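GH59 galactosidase (Clostridium cellulolyticum, PDB 2V4V) binds sugars of the plant cell wall through this family 6 carbohydrate-binding module, caught here with xylose, of an enzyme that probably cleaves glycosidic bonds in polysaccharides. Local coordinates at residues Y41-F46 and K105-L110; A55-A60 and T93-T98. All coordinates share one frame; numbering follows the deposited sequence.

From the N terminus, the chain first reaches 41-46, on strand 38-48, and then 55-60, on the next strand, 52-59. It returns through 93-98, on strand 91-98, which closes the inner loop of interaction 2, and continues through a short connection to strand 105-113, where residues 105-110 close the outer loop of interaction 1. Interaction 2 is thus nested inside interaction 1. The two lie in different sheets of the beta-sandwich: interaction 1 pairs strands of the five-stranded sheet, interaction 2 those of the four-stranded one. Their centres are about 19 Å apart on opposite sides of the chain's centre, and their nearest atoms stay about 7 Å apart.

Interaction 1 of 2, residues Y41-F46 and K105-L110; sequences YNNVDF and KHDVYL
The ring of Phe46 meets Val108 at its edge, near the ring plane, where CZ lies 3.5 Å from Val108 CG2; the CB of His106 approaches the same ring obliquely. At the edge of the Tyr41 ring lies the carbonyl oxygen of Val108, while Leu110 CD1 comes obliquely to 3.9 Å from Tyr41 CE1, the two side chains crossing at about a right angle. Strands 38-48 and 105-113 are antiparallel neighbours in the five-stranded sheet of the CBM6 beta-sandwich, and a beta bulge shifts their register by one between Tyr41 and Val44. Tyr41, Val44 and Val108 share the sheet face that meets the other sheet: Phe125 packs edge-to-face with Tyr41, and Phe127 with Phe46, and the Tyr41 hydroxyl bonds to Ala9 O. Tyr41 and Val108 exchange two backbone hydrogen bonds, as do Val44 and His106. At the bulge a side chain takes over: with CG beside its own backbone N (chi1 -57°), Asp107 offers the anti lone pair of OD1 to Asn43 N at 2.8 Å. On the other face the side chains of Asp45 and Lys105 run alongside each other, but OD2 and NZ, 4.0 Å apart, are too far for a direct salt bridge. Asp45 OD1 accepts from Gly47 N and from a water, 2.7 Å away, that in turn accepts from Lys105 NZ at 2.9 Å.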
loop_
_atom_site.group_PDB
_atom_site.type_symbol
_atom_site.label_atom_id
_atom_site.label_comp_id
_atom_site.label_asym_id
_atom_site.label_seq_id
_atom_site.Cartn_x
_atom_site.Cartn_y
_atom_site.Cartn_z
ATOM N N TYR A 41 -8.160 -3.439 2.791
ATOM C CA TYR A 41 -8.898 -2.366 3.405
ATOM C C TYR A 41 -10.346 -2.394 2.856
ATOM O O TYR A 41 -10.532 -2.141 1.738
ATOM C CB TYR A 41 -8.170 -1.009 3.121
ATOM C CG TYR A 41 -6.716 -1.110 3.522
ATOM C CD1 TYR A 41 -5.783 -1.672 2.688
ATOM C CD2 TYR A 41 -6.314 -0.746 4.772
ATOM C CE1 TYR A 41 -4.502 -1.848 3.088
ATOM C CE2 TYR A 41 -5.034 -0.875 5.167
ATOM C CZ TYR A 41 -4.120 -1.469 4.356
ATOM O OH TYR A 41 -2.829 -1.640 4.780
ATOM N N ASN A 42 -11.308 -2.782 3.707
ATOM C CA ASN A 42 -12.655 -3.010 3.213
ATOM C C ASN A 42 -13.416 -1.718 2.962
ATOM O O ASN A 42 -13.240 -0.708 3.662
ATOM C CB ASN A 42 -13.473 -3.853 4.197
ATOM C CG ASN A 42 -12.994 -5.298 4.284
ATOM O OD1 ASN A 42 -12.091 -5.721 3.574
ATOM N ND2 ASN A 42 -13.605 -6.063 5.191
ATOM N N ASN A 43 -14.342 -1.805 2.006
ATOM C CA ASN A 43 -15.349 -0.759 1.830
ATOM C C ASN A 43 -14.742 0.616 1.627
ATOM O O ASN A 43 -15.112 1.597 2.317
ATOM C CB ASN A 43 -16.267 -0.709 3.048
ATOM C CG ASN A 43 -16.954 -2.022 3.305
ATOM O OD1 ASN A 43 -17.216 -2.780 2.365
ATOM N ND2 ASN A 43 -17.230 -2.323 4.593
ATOM N N VAL A 44 -13.789 0.686 0.715
ATOM C CA VAL A 44 -13.214 1.970 0.342
ATOM C C VAL A 44 -14.078 2.589 -0.776
ATOM O O VAL A 44 -14.376 1.930 -1.780
ATOM C CB VAL A 44 -11.771 1.818 -0.157
ATOM C CG1 VAL A 44 -11.234 3.141 -0.611
ATOM C CG2 VAL A 44 -10.846 1.224 0.947
ATOM N N ASP A 45 -14.463 3.845 -0.568
ATOM C CA ASP A 45 -15.345 4.531 -1.521
ATOM C C ASP A 45 -14.502 5.422 -2.422
ATOM O O ASP A 45 -13.901 6.384 -1.965
ATOM C CB ASP A 45 -16.377 5.370 -0.756
ATOM C CG ASP A 45 -17.448 5.987 -1.653
ATOM O OD1 ASP A 45 -17.409 5.833 -2.904
ATOM O OD2 ASP A 45 -18.350 6.623 -1.061
ATOM N N PHE A 46 -14.448 5.059 -3.709
ATOM C CA PHE A 46 -13.724 5.822 -4.697
ATOM C C PHE A 46 -14.513 6.955 -5.321
ATOM O O PHE A 46 -13.941 7.760 -6.068
ATOM C CB PHE A 46 -13.283 4.895 -5.842
ATOM C CG PHE A 46 -12.148 4.011 -5.450
ATOM C CD1 PHE A 46 -10.829 4.453 -5.610
ATOM C CD2 PHE A 46 -12.409 2.789 -4.774
ATOM C CE1 PHE A 46 -9.755 3.633 -5.188
ATOM C CE2 PHE A 46 -11.382 1.971 -4.362
ATOM C CZ PHE A 46 -10.043 2.382 -4.567
ATOM N N LYS A 105 -17.735 1.526 -4.363
ATOM C CA LYS A 105 -17.131 0.989 -3.148
ATOM C C LYS A 105 -16.471 -0.349 -3.464
ATOM O O LYS A 105 -17.063 -1.203 -4.131
ATOM C CB LYS A 105 -18.243 0.793 -2.114
ATOM C CG LYS A 105 -18.794 2.079 -1.517
ATOM C CD LYS A 105 -19.850 2.700 -2.452
ATOM C CE LYS A 105 -20.772 3.714 -1.763
ATOM N NZ LYS A 105 -21.390 4.608 -2.815
ATOM N N HIS A 106 -15.220 -0.523 -3.015
ATOM C CA HIS A 106 -14.499 -1.760 -3.236
ATOM C C HIS A 106 -13.600 -2.070 -2.062
ATOM O O HIS A 106 -13.181 -1.154 -1.363
ATOM C CB HIS A 106 -13.636 -1.592 -4.477
ATOM C CG HIS A 106 -14.459 -1.517 -5.726
ATOM N ND1 HIS A 106 -14.818 -0.331 -6.347
ATOM C CD2 HIS A 106 -15.027 -2.509 -6.442
ATOM C CE1 HIS A 106 -15.567 -0.612 -7.409
ATOM N NE2 HIS A 106 -15.714 -1.922 -7.482
ATOM N N ASP A 107 -13.319 -3.358 -1.857
ATOM C CA ASP A 107 -12.273 -3.686 -0.872
ATOM C C ASP A 107 -10.928 -3.558 -1.600
ATOM O O ASP A 107 -10.750 -4.093 -2.706
ATOM C CB ASP A 107 -12.402 -5.089 -0.325
ATOM C CG ASP A 107 -13.767 -5.353 0.336
ATOM O OD1 ASP A 107 -14.395 -4.411 0.866
ATOM O OD2 ASP A 107 -14.167 -6.531 0.328
ATOM N N VAL A 108 -9.976 -2.861 -0.962
ATOM C CA VAL A 108 -8.737 -2.582 -1.649
ATOM C C VAL A 108 -7.670 -3.547 -1.118
ATOM O O VAL A 108 -7.403 -3.544 0.096
ATOM C CB VAL A 108 -8.289 -1.117 -1.446
ATOM C CG1 VAL A 108 -6.864 -0.938 -1.887
ATOM C CG2 VAL A 108 -9.190 -0.158 -2.243
ATOM N N TYR A 109 -7.055 -4.317 -2.038
ATOM C CA TYR A 109 -5.931 -5.196 -1.684
ATOM C C TYR A 109 -4.667 -4.548 -2.147
ATOM O O TYR A 109 -4.521 -4.282 -3.346
ATOM C CB TYR A 109 -6.062 -6.560 -2.383
ATOM C CG TYR A 109 -7.164 -7.391 -1.776
ATOM C CD1 TYR A 109 -6.879 -8.557 -1.039
ATOM C CD2 TYR A 109 -8.519 -7.022 -1.939
ATOM C CE1 TYR A 109 -7.908 -9.339 -0.479
ATOM C CE2 TYR A 109 -9.541 -7.781 -1.381
ATOM C CZ TYR A 109 -9.235 -8.934 -0.648
ATOM O OH TYR A 109 -10.286 -9.673 -0.114
ATOM N N LEU A 110 -3.749 -4.303 -1.197
ATOM C CA LEU A 110 -2.405 -3.885 -1.558
ATOM C C LEU A 110 -1.522 -5.141 -1.515
ATOM O O LEU A 110 -1.290 -5.707 -0.453
ATOM C CB LEU A 110 -1.896 -2.795 -0.620
ATOM C CG LEU A 110 -2.778 -1.542 -0.494
ATOM C CD1 LEU A 110 -2.051 -0.569 0.403
ATOM C CD2 LEU A 110 -3.040 -0.923 -1.900
HETATM O O HOH W 1 -19.668 6.593 -4.094
#

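Interaction 2 of 2, residues A55-A60 and T93-T98; sequences ARVASA and TDAKCT
Ala55 and Ala95 form a hydrogen-bonded pair, Ala55 N 2.8 Å from Ala95 O and Ala55 O accepting the Ala95 amide in return; both bonds are nearly straight, with each donor in the carbonyl plane. Arg56 stands on the other face, opposite Asp94 in a non-hydrogen-bonded pair. Its chain starts with CG anti to the backbone N (chi1 -173°) and bends at chi2 (70°), which turns CD back to 3.3 Å from Asp94 OD1. NH1 then donates to that same OD1 at 2.9 Å in a fairly straight bond, a salt bridge lying in the guanidinium plane but reaching the oxygen from well above the carboxylate plane. The two flat groups are 69° apart, and Thr93 N sits over the centre of one guanidinium face. NH2 makes a second salt bridge, to Glu25, so the cation probably helps balance two acidic groups. The Arg56-Asp94 bridge and the backbone bonds join strands 52-59 and 91-98, an inner and an outermost strand of the four-stranded antiparallel sheet in the CBM6 beta-sandwich; strand 121-128 flanks 52-59 on its other side. Val57 returns to the face of Ala55 and exchanges backbone bonds with Thr93. Its CG2, flanked by its own N and C, touches Ala95 CB at 3.7 Å, and both side chains also rest on Val83 of strand 77-83, in the other sheet. Thr93 CG2 lies 3.8 Å from Val57 O.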
loop_
_atom_site.group_PDB
_atom_site.type_symbol
_atom_site.label_atom_id
_atom_site.label_comp_id
_atom_site.label_asym_id
_atom_site.label_seq_id
_atom_site.Cartn_x
_atom_site.Cartn_y
_atom_site.Cartn_z
ATOM N N ALA A 55 1.882 6.463 -1.403
ATOM C CA ALA A 55 2.174 5.616 -0.238
ATOM C C ALA A 55 3.421 6.111 0.492
ATOM O O ALA A 55 4.415 6.492 -0.144
ATOM C CB ALA A 55 2.395 4.182 -0.687
ATOM N N ARG A 56 3.338 6.099 1.834
ATOM C CA ARG A 56 4.475 6.532 2.665
ATOM C C ARG A 56 5.283 5.288 3.058
ATOM O O ARG A 56 4.782 4.463 3.801
ATOM C CB ARG A 56 3.934 7.258 3.908
ATOM C CG ARG A 56 4.981 7.907 4.763
ATOM C CD ARG A 56 5.578 9.119 4.022
ATOM N NE ARG A 56 6.621 9.711 4.857
ATOM C CZ ARG A 56 7.444 10.684 4.459
ATOM N NH1 ARG A 56 7.326 11.205 3.227
ATOM N NH2 ARG A 56 8.386 11.121 5.298
ATOM N N VAL A 57 6.468 5.144 2.474
ATOM C CA VAL A 57 7.193 3.869 2.502
ATOM C C VAL A 57 8.665 4.021 2.858
ATOM O O VAL A 57 9.267 5.084 2.622
ATOM C CB VAL A 57 7.155 3.181 1.133
ATOM C CG1 VAL A 57 5.763 2.542 0.876
ATOM C CG2 VAL A 57 7.524 4.187 0.036
ATOM N N ALA A 58 9.233 2.969 3.441
ATOM C CA ALA A 58 10.663 2.940 3.783
ATOM C C ALA A 58 11.235 1.595 3.306
ATOM O O ALA A 58 10.498 0.589 3.245
ATOM C CB ALA A 58 10.867 3.036 5.293
ATOM N N SER A 59 12.530 1.561 2.961
ATOM C CA SER A 59 13.099 0.254 2.649
ATOM C C SER A 59 14.607 0.270 2.765
ATOM O O SER A 59 15.263 1.176 2.168
ATOM C CB SER A 59 12.778 -0.150 1.193
ATOM O OG SER A 59 13.502 -1.312 0.837
ATOM N N ALA A 60 15.172 -0.730 3.447
ATOM C CA ALA A 60 16.625 -0.880 3.489
ATOM C C ALA A 60 17.158 -1.736 2.359
ATOM O O ALA A 60 18.368 -2.050 2.296
ATOM C CB ALA A 60 17.084 -1.470 4.812
ATOM N N THR A 93 9.716 7.860 2.567
ATOM C CA THR A 93 9.529 8.767 1.444
ATOM C C THR A 93 8.149 8.506 0.819
ATOM O O THR A 93 7.406 7.654 1.322
ATOM C CB THR A 93 10.632 8.582 0.424
ATOM O OG1 THR A 93 10.657 9.713 -0.472
ATOM C CG2 THR A 93 10.489 7.247 -0.315
ATOM N N ASP A 94 7.786 9.281 -0.209
ATOM C CA ASP A 94 6.505 9.107 -0.890
ATOM C C ASP A 94 6.714 8.345 -2.200
ATOM O O ASP A 94 7.477 8.765 -3.092
ATOM C CB ASP A 94 5.872 10.459 -1.219
ATOM C CG ASP A 94 5.428 11.259 0.014
ATOM O OD1 ASP A 94 5.310 10.737 1.147
ATOM O OD2 ASP A 94 5.118 12.456 -0.192
ATOM N N ALA A 95 6.022 7.221 -2.324
ATOM C CA ALA A 95 5.997 6.480 -3.593
ATOM C C ALA A 95 4.667 6.827 -4.232
ATOM O O ALA A 95 3.641 6.985 -3.514
ATOM C CB ALA A 95 6.131 4.965 -3.337
ATOM N N LYS A 96 4.631 6.962 -5.561
ATOM C CA LYS A 96 3.407 7.471 -6.184
ATOM C C LYS A 96 3.200 6.777 -7.541
ATOM O O LYS A 96 4.175 6.458 -8.231
ATOM C CB LYS A 96 3.564 8.987 -6.420
ATOM C CG LYS A 96 3.592 9.750 -5.068
ATOM C CD LYS A 96 4.000 11.208 -5.197
ATOM C CE LYS A 96 5.529 11.365 -5.274
ATOM N NZ LYS A 96 5.879 12.826 -5.144
ATOM N N CYS A 97 1.930 6.638 -7.924
ATOM C CA CYS A 97 1.605 6.110 -9.246
ATOM C C CYS A 97 0.229 6.601 -9.708
ATOM O O CYS A 97 -0.586 7.136 -8.902
ATOM C CB CYS A 97 1.648 4.583 -9.298
ATOM S SG CYS A 97 0.354 3.816 -8.235
ATOM N N THR A 98 -0.008 6.451 -11.007
ATOM C CA THR A 98 -1.339 6.706 -11.499
ATOM C C THR A 98 -2.248 5.504 -11.249
ATOM O O THR A 98 -1.797 4.363 -11.055
ATOM C CB THR A 98 -1.316 7.009 -13.007
ATOM O OG1 THR A 98 -0.717 5.920 -13.710
ATOM C CG2 THR A 98 -0.551 8.311 -13.281
#